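Local coordinates for protein endo-b-1,4-glucanase (Nasutitermes takasagoensis, PDB 1KS8) that probably hydrolyses internal beta-1,4-glucosidic linkages of cellulose, as a termite family 9 endoglucanase with an (alpha/alpha)6 barrel catalytic domain, at residues F15-Q19 / E412-D416; G302-A308 / L391-P395; P354-H359 / Y401-S406. All coordinates share one frame; numbering follows the deposited sequence.

Interaction 1 (F15-Q19 / E412-D416)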
loop_
_atom_site.group_PDB
_atom_site.type_symbol
_atom_site.label_atom_id
_atom_site.label_comp_id
_atom_site.label_asym_id
_atom_site.label_seq_id
_atom_site.Cartn_x
_atom_site.Cartn_y
_atom_site.Cartn_z
ATOM N N PHE A 15 -3.811 8.426 -8.697
ATOM C CA PHE A 15 -4.627 7.288 -8.298
ATOM C C PHE A 15 -4.931 7.414 -6.807
ATOM O O PHE A 15 -6.068 7.228 -6.383
ATOM C CB PHE A 15 -3.913 5.958 -8.569
ATOM C CG PHE A 15 -4.579 4.774 -7.909
ATOM C CD1 PHE A 15 -5.885 4.415 -8.231
ATOM C CD2 PHE A 15 -3.907 4.037 -6.938
ATOM C CE1 PHE A 15 -6.511 3.338 -7.592
ATOM C CE2 PHE A 15 -4.526 2.960 -6.294
ATOM C CZ PHE A 15 -5.827 2.612 -6.621
ATOM N N TYR A 16 -3.922 7.735 -6.001
ATOM C CA TYR A 16 -4.183 7.870 -4.576
ATOM C C TYR A 16 -5.159 9.014 -4.294
ATOM O O TYR A 16 -5.986 8.908 -3.393
ATOM C CB TYR A 16 -2.867 8.010 -3.796
ATOM C CG TYR A 16 -2.176 6.668 -3.625
ATOM C CD1 TYR A 16 -2.758 5.661 -2.851
ATOM C CD2 TYR A 16 -0.984 6.379 -4.289
ATOM C CE1 TYR A 16 -2.173 4.399 -2.750
ATOM C CE2 TYR A 16 -0.390 5.120 -4.194
ATOM C CZ TYR A 16 -0.990 4.137 -3.425
ATOM O OH TYR A 16 -0.413 2.890 -3.335
ATOM N N GLU A 17 -5.096 10.094 -5.071
ATOM C CA GLU A 17 -6.050 11.181 -4.859
ATOM C C GLU A 17 -7.457 10.650 -5.138
ATOM O O GLU A 17 -8.418 11.046 -4.480
ATOM C CB GLU A 17 -5.779 12.377 -5.786
ATOM C CG GLU A 17 -4.537 13.190 -5.455
ATOM C CD GLU A 17 -4.638 14.629 -5.933
ATOM O OE1 GLU A 17 -3.598 15.325 -5.963
ATOM O OE2 GLU A 17 -5.760 15.069 -6.266
ATOM N N ALA A 18 -7.572 9.752 -6.114
ATOM C CA ALA A 18 -8.862 9.170 -6.480
ATOM C C ALA A 18 -9.407 8.230 -5.406
ATOM O O ALA A 18 -10.598 7.913 -5.404
ATOM C CB ALA A 18 -8.740 8.418 -7.810
ATOM N N GLN A 19 -8.532 7.788 -4.505
ATOM C CA GLN A 19 -8.914 6.874 -3.427
ATOM C C GLN A 19 -9.216 7.588 -2.114
ATOM O O GLN A 19 -9.573 6.952 -1.123
ATOM C CB GLN A 19 -7.795 5.859 -3.178
ATOM C CG GLN A 19 -7.525 4.910 -4.331
ATOM C CD GLN A 19 -8.733 4.064 -4.675
ATOM O OE1 GLN A 19 -9.466 4.362 -5.617
ATOM N NE2 GLN A 19 -8.958 3.006 -3.902
ATOM N N GLU A 412 -8.967 -5.730 -10.919
ATOM C CA GLU A 412 -9.026 -5.158 -9.583
ATOM C C GLU A 412 -7.942 -4.087 -9.504
ATOM O O GLU A 412 -6.902 -4.191 -10.159
ATOM C CB GLU A 412 -8.741 -6.238 -8.533
ATOM C CG GLU A 412 -8.538 -5.734 -7.101
ATOM C CD GLU A 412 -9.804 -5.178 -6.475
ATOM O OE1 GLU A 412 -9.784 -4.879 -5.261
ATOM O OE2 GLU A 412 -10.817 -5.035 -7.192
ATOM N N VAL A 413 -8.210 -3.047 -8.724
ATOM C CA VAL A 413 -7.250 -1.980 -8.480
ATOM C C VAL A 413 -7.350 -1.796 -6.973
ATOM O O VAL A 413 -8.412 -2.030 -6.393
ATOM C CB VAL A 413 -7.616 -0.661 -9.216
ATOM C CG1 VAL A 413 -7.500 -0.865 -10.721
ATOM C CG2 VAL A 413 -9.027 -0.212 -8.852
ATOM N N ALA A 414 -6.260 -1.403 -6.328
ATOM C CA ALA A 414 -6.290 -1.237 -4.881
ATOM C C ALA A 414 -5.139 -0.390 -4.378
ATOM O O ALA A 414 -4.093 -0.300 -5.022
ATOM C CB ALA A 414 -6.254 -2.608 -4.205
ATOM N N THR A 415 -5.327 0.225 -3.218
ATOM C CA THR A 415 -4.272 1.045 -2.649
ATOM C C THR A 415 -2.994 0.232 -2.449
ATOM O O THR A 415 -1.900 0.726 -2.729
ATOM C CB THR A 415 -4.697 1.668 -1.306
ATOM O OG1 THR A 415 -5.195 0.646 -0.436
ATOM C CG2 THR A 415 -5.778 2.713 -1.528
ATOM N N ASP A 416 -3.105 -1.012 -1.985
ATOM C CA ASP A 416 -1.880 -1.780 -1.788
ATOM C C ASP A 416 -1.229 -2.223 -3.092
ATOM O O ASP A 416 -0.047 -2.546 -3.111
ATOM C CB ASP A 416 -2.078 -2.974 -0.824
ATOM C CG ASP A 416 -3.050 -4.027 -1.334
ATOM O OD1 ASP A 416 -3.447 -4.003 -2.513
ATOM O OD2 ASP A 416 -3.407 -4.908 -0.520
#
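Y16 and T415 bring the two backbones closest, their CA atoms 7.1 Å apart, where the C-terminal end of helix 5-18 meets an extended strand-like run, V413 and A414, that turns into helix 415-430 at T415. Side chains of the helix end bridge the gap to the other backbone. The hydroxyl of Y16 donates to the carbonyl of T415, OH to O 2.7 Å, lying in the carbonyl plane with a C=O...O angle of 150°; the ring thus meets that oxygen at its edge, and its CE1 lies 4.0 Å from CB of T415. F15 has CG anti to its backbone N (chi1 168°), which carries the ring toward the 413-416 chain. There its edge, at CE2, comes 3.5 Å from O of A414, while CE1 reaches CB of V413 at 4.5 Å. One face of the same ring is covered by CG of Q19, 3.6 Å above the plane and toward the rim. Q19, bent at chi2, rests CG against CG2 of T415 at 4.0 Å, the two side chains crossing obliquely. Its amide is held by H360 and by the carbonyl of A55, and OG1 of T415 by the carbonyl of D54. E412, the predicted active-site glutamate, directly precedes this run. Here, then, the first and last long helices of the chain meet in the buried core, with T68 of helix 62-78 touching both Y16 and T415.

Interaction 2 (G302-A308 / L391-P395)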
loop_
_atom_site.group_PDB
_atom_site.type_symbol
_atom_site.label_atom_id
_atom_site.label_comp_id
_atom_site.label_asym_id
_atom_site.label_seq_id
_atom_site.Cartn_x
_atom_site.Cartn_y
_atom_site.Cartn_z
ATOM N N GLY A 302 -3.702 -9.991 -7.754
ATOM C CA GLY A 302 -2.812 -8.843 -7.818
ATOM C C GLY A 302 -1.464 -9.244 -8.382
ATOM O O GLY A 302 -0.415 -8.956 -7.803
ATOM N N THR A 303 -1.495 -9.903 -9.533
ATOM C CA THR A 303 -0.283 -10.379 -10.186
ATOM C C THR A 303 0.761 -9.288 -10.427
ATOM O O THR A 303 1.928 -9.456 -10.072
ATOM C CB THR A 303 -0.635 -11.066 -11.519
ATOM O OG1 THR A 303 -1.571 -12.122 -11.265
ATOM C CG2 THR A 303 0.603 -11.657 -12.169
ATOM N N LEU A 304 0.359 -8.173 -11.025
ATOM C CA LEU A 304 1.316 -7.103 -11.279
ATOM C C LEU A 304 1.833 -6.513 -9.969
ATOM O O LEU A 304 3.003 -6.148 -9.868
ATOM C CB LEU A 304 0.688 -6.021 -12.161
ATOM C CG LEU A 304 0.459 -6.491 -13.604
ATOM C CD1 LEU A 304 -0.423 -5.504 -14.336
ATOM C CD2 LEU A 304 1.794 -6.648 -14.320
ATOM N N ARG A 305 0.960 -6.423 -8.972
ATOM C CA ARG A 305 1.338 -5.909 -7.661
ATOM C C ARG A 305 2.472 -6.758 -7.082
ATOM O O ARG A 305 3.417 -6.230 -6.498
ATOM C CB ARG A 305 0.115 -5.927 -6.728
ATOM C CG ARG A 305 0.404 -5.853 -5.223
ATOM C CD ARG A 305 0.732 -7.226 -4.634
ATOM N NE ARG A 305 -0.319 -8.218 -4.874
ATOM C CZ ARG A 305 -1.431 -8.341 -4.154
ATOM N NH1 ARG A 305 -1.664 -7.531 -3.128
ATOM N NH2 ARG A 305 -2.313 -9.287 -4.459
ATOM N N HIS A 306 2.384 -8.076 -7.240
ATOM C CA HIS A 306 3.436 -8.942 -6.723
ATOM C C HIS A 306 4.751 -8.705 -7.457
ATOM O O HIS A 306 5.813 -8.684 -6.835
ATOM C CB HIS A 306 3.036 -10.419 -6.833
ATOM C CG HIS A 306 2.020 -10.849 -5.819
ATOM N ND1 HIS A 306 2.240 -10.761 -4.460
ATOM C CD2 HIS A 306 0.784 -11.381 -5.965
ATOM C CE1 HIS A 306 1.182 -11.220 -3.814
ATOM N NE2 HIS A 306 0.284 -11.603 -4.705
ATOM N N ALA A 307 4.686 -8.527 -8.775
ATOM C CA ALA A 307 5.896 -8.289 -9.561
ATOM C C ALA A 307 6.513 -6.935 -9.211
ATOM O O ALA A 307 7.736 -6.806 -9.119
ATOM C CB ALA A 307 5.577 -8.352 -11.049
ATOM N N ALA A 308 5.670 -5.925 -9.008
ATOM C CA ALA A 308 6.171 -4.601 -8.659
ATOM C C ALA A 308 6.735 -4.594 -7.235
ATOM O O ALA A 308 7.713 -3.904 -6.956
ATOM C CB ALA A 308 5.066 -3.563 -8.802
ATOM N N LEU A 391 -2.762 0.604 -11.099
ATOM C CA LEU A 391 -2.172 -0.641 -11.588
ATOM C C LEU A 391 -3.211 -1.746 -11.373
ATOM O O LEU A 391 -3.629 -1.996 -10.238
ATOM C CB LEU A 391 -0.898 -0.968 -10.799
ATOM C CG LEU A 391 -0.156 -2.252 -11.188
ATOM C CD1 LEU A 391 0.436 -2.104 -12.583
ATOM C CD2 LEU A 391 0.948 -2.531 -10.178
ATOM N N VAL A 392 -3.643 -2.398 -12.450
ATOM C CA VAL A 392 -4.639 -3.459 -12.319
ATOM C C VAL A 392 -4.011 -4.800 -11.946
ATOM O O VAL A 392 -2.787 -4.929 -11.892
ATOM C CB VAL A 392 -5.461 -3.645 -13.632
ATOM C CG1 VAL A 392 -6.192 -2.356 -13.980
ATOM C CG2 VAL A 392 -4.558 -4.082 -14.772
ATOM N N GLY A 393 -4.860 -5.790 -11.679
ATOM C CA GLY A 393 -4.369 -7.113 -11.336
ATOM C C GLY A 393 -3.419 -7.589 -12.418
ATOM O O GLY A 393 -2.319 -8.064 -12.131
ATOM N N GLY A 394 -3.845 -7.477 -13.672
ATOM C CA GLY A 394 -2.974 -7.868 -14.762
ATOM C C GLY A 394 -3.369 -9.087 -15.561
ATOM O O GLY A 394 -4.481 -9.598 -15.436
ATOM N N PRO A 395 -2.450 -9.582 -16.402
ATOM C CA PRO A 395 -2.663 -10.752 -17.257
ATOM C C PRO A 395 -2.503 -12.070 -16.514
ATOM O O PRO A 395 -2.067 -12.101 -15.359
ATOM C CB PRO A 395 -1.604 -10.572 -18.334
ATOM C CG PRO A 395 -0.450 -10.041 -17.537
ATOM C CD PRO A 395 -1.107 -9.009 -16.626
HETATM O O HOH W 1 -3.693 -11.931 -13.245
HETATM O O HOH W 2 -1.885 -5.949 -9.452
#
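L304 is the bump of this contact: its side chain presses into a bend of the 391-395 loop, with CD1 3.5 Å from CA of G394 and 3.4 Å from O of V392. G394 lacks a side chain exactly where one would collide with CG of L304, so the leucine sits directly against the main chain. Around this hollow, CD of P395 lies 4.2 Å from CG of L304. L391, its CG beside the carbonyl carbon (chi1 180°), puts CD1 3.9 Å from CD1 of L304, while CD2 lies over L304 CB and R305 N and reaches CB of A308. The backbones lock as well: N of L304 donates to O of G393 at 2.9 Å, nearly straight at 169°. A water beside this bond joins R305 N to V392 O; a second, near P395, lies between T303 OG1 and P395 O; T303 OG1 also bonds to D299. At the N-cap, G302 O accepts from H306 N and R305 NE, and R305 NH2 bonds to the carbonyl of W301. G393 lies about 5 Å, nearest atoms, from the side chain of E412, the predicted active-site glutamate. The contact sets the N-terminal turns of helix 303-319 against a loop, between Y337 of helix 324-341 and F421 of helix 415-430.

Interaction 3 (P354-H359 / Y401-S406). With SO4 (sulfate ion), chain B.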
loop_
_atom_site.group_PDB
_atom_site.type_symbol
_atom_site.label_atom_id
_atom_site.label_comp_id
_atom_site.label_asym_id
_atom_site.label_seq_id
_atom_site.Cartn_x
_atom_site.Cartn_y
_atom_site.Cartn_z
ATOM N N PRO A 354 -4.438 0.759 -22.579
ATOM C CA PRO A 354 -4.546 0.458 -21.150
ATOM C C PRO A 354 -5.939 -0.032 -20.767
ATOM O O PRO A 354 -6.887 0.066 -21.549
ATOM C CB PRO A 354 -4.238 1.803 -20.501
ATOM C CG PRO A 354 -4.890 2.761 -21.461
ATOM C CD PRO A 354 -4.441 2.216 -22.809
ATOM N N PRO A 355 -6.077 -0.589 -19.557
ATOM C CA PRO A 355 -7.393 -1.061 -19.127
ATOM C C PRO A 355 -8.274 0.181 -19.022
ATOM O O PRO A 355 -7.813 1.220 -18.541
ATOM C CB PRO A 355 -7.112 -1.655 -17.748
ATOM C CG PRO A 355 -5.675 -2.077 -17.835
ATOM C CD PRO A 355 -5.045 -0.916 -18.560
ATOM N N THR A 356 -9.519 0.090 -19.473
ATOM C CA THR A 356 -10.417 1.234 -19.379
ATOM C C THR A 356 -11.636 0.910 -18.525
ATOM O O THR A 356 -12.478 1.772 -18.280
ATOM C CB THR A 356 -10.908 1.701 -20.766
ATOM O OG1 THR A 356 -11.731 0.687 -21.356
ATOM C CG2 THR A 356 -9.724 1.986 -21.675
ATOM N N ARG A 357 -11.718 -0.333 -18.059
ATOM C CA ARG A 357 -12.846 -0.755 -17.239
ATOM C C ARG A 357 -12.415 -1.340 -15.893
ATOM O O ARG A 357 -12.811 -2.452 -15.527
ATOM C CB ARG A 357 -13.689 -1.778 -18.010
ATOM C CG ARG A 357 -14.196 -1.260 -19.351
ATOM C CD ARG A 357 -14.941 -2.339 -20.120
ATOM N NE ARG A 357 -15.514 -1.844 -21.372
ATOM C CZ ARG A 357 -14.808 -1.509 -22.447
ATOM N NH1 ARG A 357 -13.485 -1.611 -22.441
ATOM N NH2 ARG A 357 -15.428 -1.069 -23.534
ATOM N N PRO A 358 -11.591 -0.603 -15.133
ATOM C CA PRO A 358 -11.178 -1.153 -13.839
ATOM C C PRO A 358 -12.392 -1.408 -12.947
ATOM O O PRO A 358 -13.398 -0.700 -13.034
ATOM C CB PRO A 358 -10.247 -0.072 -13.279
ATOM C CG PRO A 358 -10.759 1.190 -13.909
ATOM C CD PRO A 358 -11.044 0.752 -15.328
ATOM N N HIS A 359 -12.292 -2.436 -12.110
ATOM C CA HIS A 359 -13.355 -2.810 -11.174
ATOM C C HIS A 359 -13.310 -1.734 -10.094
ATOM O O HIS A 359 -12.784 -1.944 -8.999
ATOM C CB HIS A 359 -13.030 -4.180 -10.584
ATOM C CG HIS A 359 -14.130 -4.761 -9.756
ATOM N ND1 HIS A 359 -15.246 -5.349 -10.309
ATOM C CD2 HIS A 359 -14.285 -4.842 -8.413
ATOM C CE1 HIS A 359 -16.043 -5.768 -9.341
ATOM N NE2 HIS A 359 -15.483 -5.472 -8.183
ATOM N N TYR A 401 -5.084 -11.393 -21.494
ATOM C CA TYR A 401 -5.868 -10.417 -20.751
ATOM C C TYR A 401 -7.008 -9.811 -21.565
ATOM O O TYR A 401 -6.859 -9.534 -22.756
ATOM C CB TYR A 401 -4.943 -9.292 -20.278
ATOM C CG TYR A 401 -5.647 -8.093 -19.689
ATOM C CD1 TYR A 401 -6.009 -8.057 -18.343
ATOM C CD2 TYR A 401 -5.965 -6.993 -20.486
ATOM C CE1 TYR A 401 -6.669 -6.952 -17.805
ATOM C CE2 TYR A 401 -6.627 -5.889 -19.963
ATOM C CZ TYR A 401 -6.977 -5.873 -18.623
ATOM O OH TYR A 401 -7.642 -4.775 -18.114
ATOM N N VAL A 402 -8.139 -9.603 -20.898
ATOM C CA VAL A 402 -9.316 -8.987 -21.498
ATOM C C VAL A 402 -9.815 -7.952 -20.492
ATOM O O VAL A 402 -10.018 -8.260 -19.320
ATOM C CB VAL A 402 -10.435 -10.016 -21.772
ATOM C CG1 VAL A 402 -11.680 -9.305 -22.288
ATOM C CG2 VAL A 402 -9.960 -11.039 -22.792
ATOM N N ASP A 403 -9.999 -6.726 -20.964
ATOM C CA ASP A 403 -10.451 -5.609 -20.139
ATOM C C ASP A 403 -11.946 -5.761 -19.834
ATOM O O ASP A 403 -12.798 -5.441 -20.658
ATOM C CB ASP A 403 -10.138 -4.320 -20.909
ATOM C CG ASP A 403 -10.506 -3.058 -20.158
ATOM O OD1 ASP A 403 -10.611 -3.077 -18.912
ATOM O OD2 ASP A 403 -10.669 -2.023 -20.844
ATOM N N ASP A 404 -12.247 -6.259 -18.638
ATOM C CA ASP A 404 -13.624 -6.507 -18.214
ATOM C C ASP A 404 -13.865 -6.050 -16.773
ATOM O O ASP A 404 -13.189 -6.496 -15.849
ATOM C CB ASP A 404 -13.916 -8.006 -18.383
ATOM C CG ASP A 404 -15.140 -8.470 -17.617
ATOM O OD1 ASP A 404 -16.102 -7.693 -17.475
ATOM O OD2 ASP A 404 -15.136 -9.636 -17.170
ATOM N N ARG A 405 -14.844 -5.167 -16.591
ATOM C CA ARG A 405 -15.148 -4.621 -15.269
ATOM C C ARG A 405 -15.550 -5.660 -14.228
ATOM O O ARG A 405 -15.266 -5.490 -13.042
ATOM C CB ARG A 405 -16.247 -3.552 -15.370
ATOM C CG ARG A 405 -16.435 -2.740 -14.085
ATOM C CD ARG A 405 -17.476 -1.629 -14.244
ATOM N NE ARG A 405 -17.109 -0.681 -15.295
ATOM C CZ ARG A 405 -17.712 -0.600 -16.480
ATOM N NH1 ARG A 405 -18.728 -1.401 -16.774
ATOM N NH2 ARG A 405 -17.272 0.264 -17.386
ATOM N N SER A 406 -16.202 -6.734 -14.661
ATOM C CA SER A 406 -16.644 -7.766 -13.728
ATOM C C SER A 406 -15.531 -8.731 -13.340
ATOM O O SER A 406 -15.676 -9.514 -12.403
ATOM C CB SER A 406 -17.804 -8.562 -14.331
ATOM O OG SER A 406 -17.361 -9.350 -15.422
HETATM S S SO4 B . -15.754 -5.310 -4.545
HETATM O O1 SO4 B . -15.606 -6.364 -5.759
HETATM O O2 SO4 B . -17.179 -5.214 -4.307
HETATM O O3 SO4 B . -15.083 -5.736 -3.501
HETATM O O4 SO4 B . -15.284 -4.073 -5.115
#
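The imidazole of H359 is gripped at its edge from two sides of the ring: ND1 donates to O of R405 at 2.7 Å, only 2° out of the ring plane, and NE2 donates to O1 of the sulfate at 2.6 Å. R361 also binds this sulfate, probably a crystallisation ion. Two further rings meet these segments edge-to-face, W127 at H359 and F346 at Y401. The R405 guanidinium has CB of R357 over one face, and its nitrogens are held by carbonyls of F377, S379 and D381 and by N383. At the R357 guanidinium, OD2 of D403 lies at the edge, 3.3 Å from NH1 in a salt bridge, although the two planes stand 72° apart; NE bonds to P380.

A chi1 of -178° swings the carboxylate of D403, predicted to be an active-site residue, toward the backbone N-H groups of T356 and R357. OD2 accepts from T356 N at 2.8 Å, T356 OG1 at 3.0 Å and R357 NH1; OD1 uses its syn lone pair for R357 N at 3.1 Å and also takes a bond from N411. Five donors on its two oxygens fix the rotation of the carboxylate. Beside it, OH of Y401, bonded to N411, lies 3.2 Å from CB of P355.

These two loops, which precede helices 361-364 and 408-411, run roughly alongside each other, with F377 of helix 374-377 against H359 and S406.

Along the chain, interaction 1 closes the longest loop, from helix 5-18 to helix 415-430, and both other contacts are nested inside it, their own segments alternating. Centres of interactions 1 and 2 lie about 13 Å apart, as do those of 2 and 3, while 1 and 3 are about 15 Å apart. Interactions 2 and 3 share the long loop between helices 374-377 and 408-411. The three touch directly: V413 CG1 packs on V392 and on P358, V392 CG2 lies on P355, and E412 OE2 approaches H359. Interaction 3 joins two loops, while 1 and 2 involve helices 5-18, 303-319 and 415-430; D403 and E412, both predicted active-site residues, lie in interactions 3 and 1.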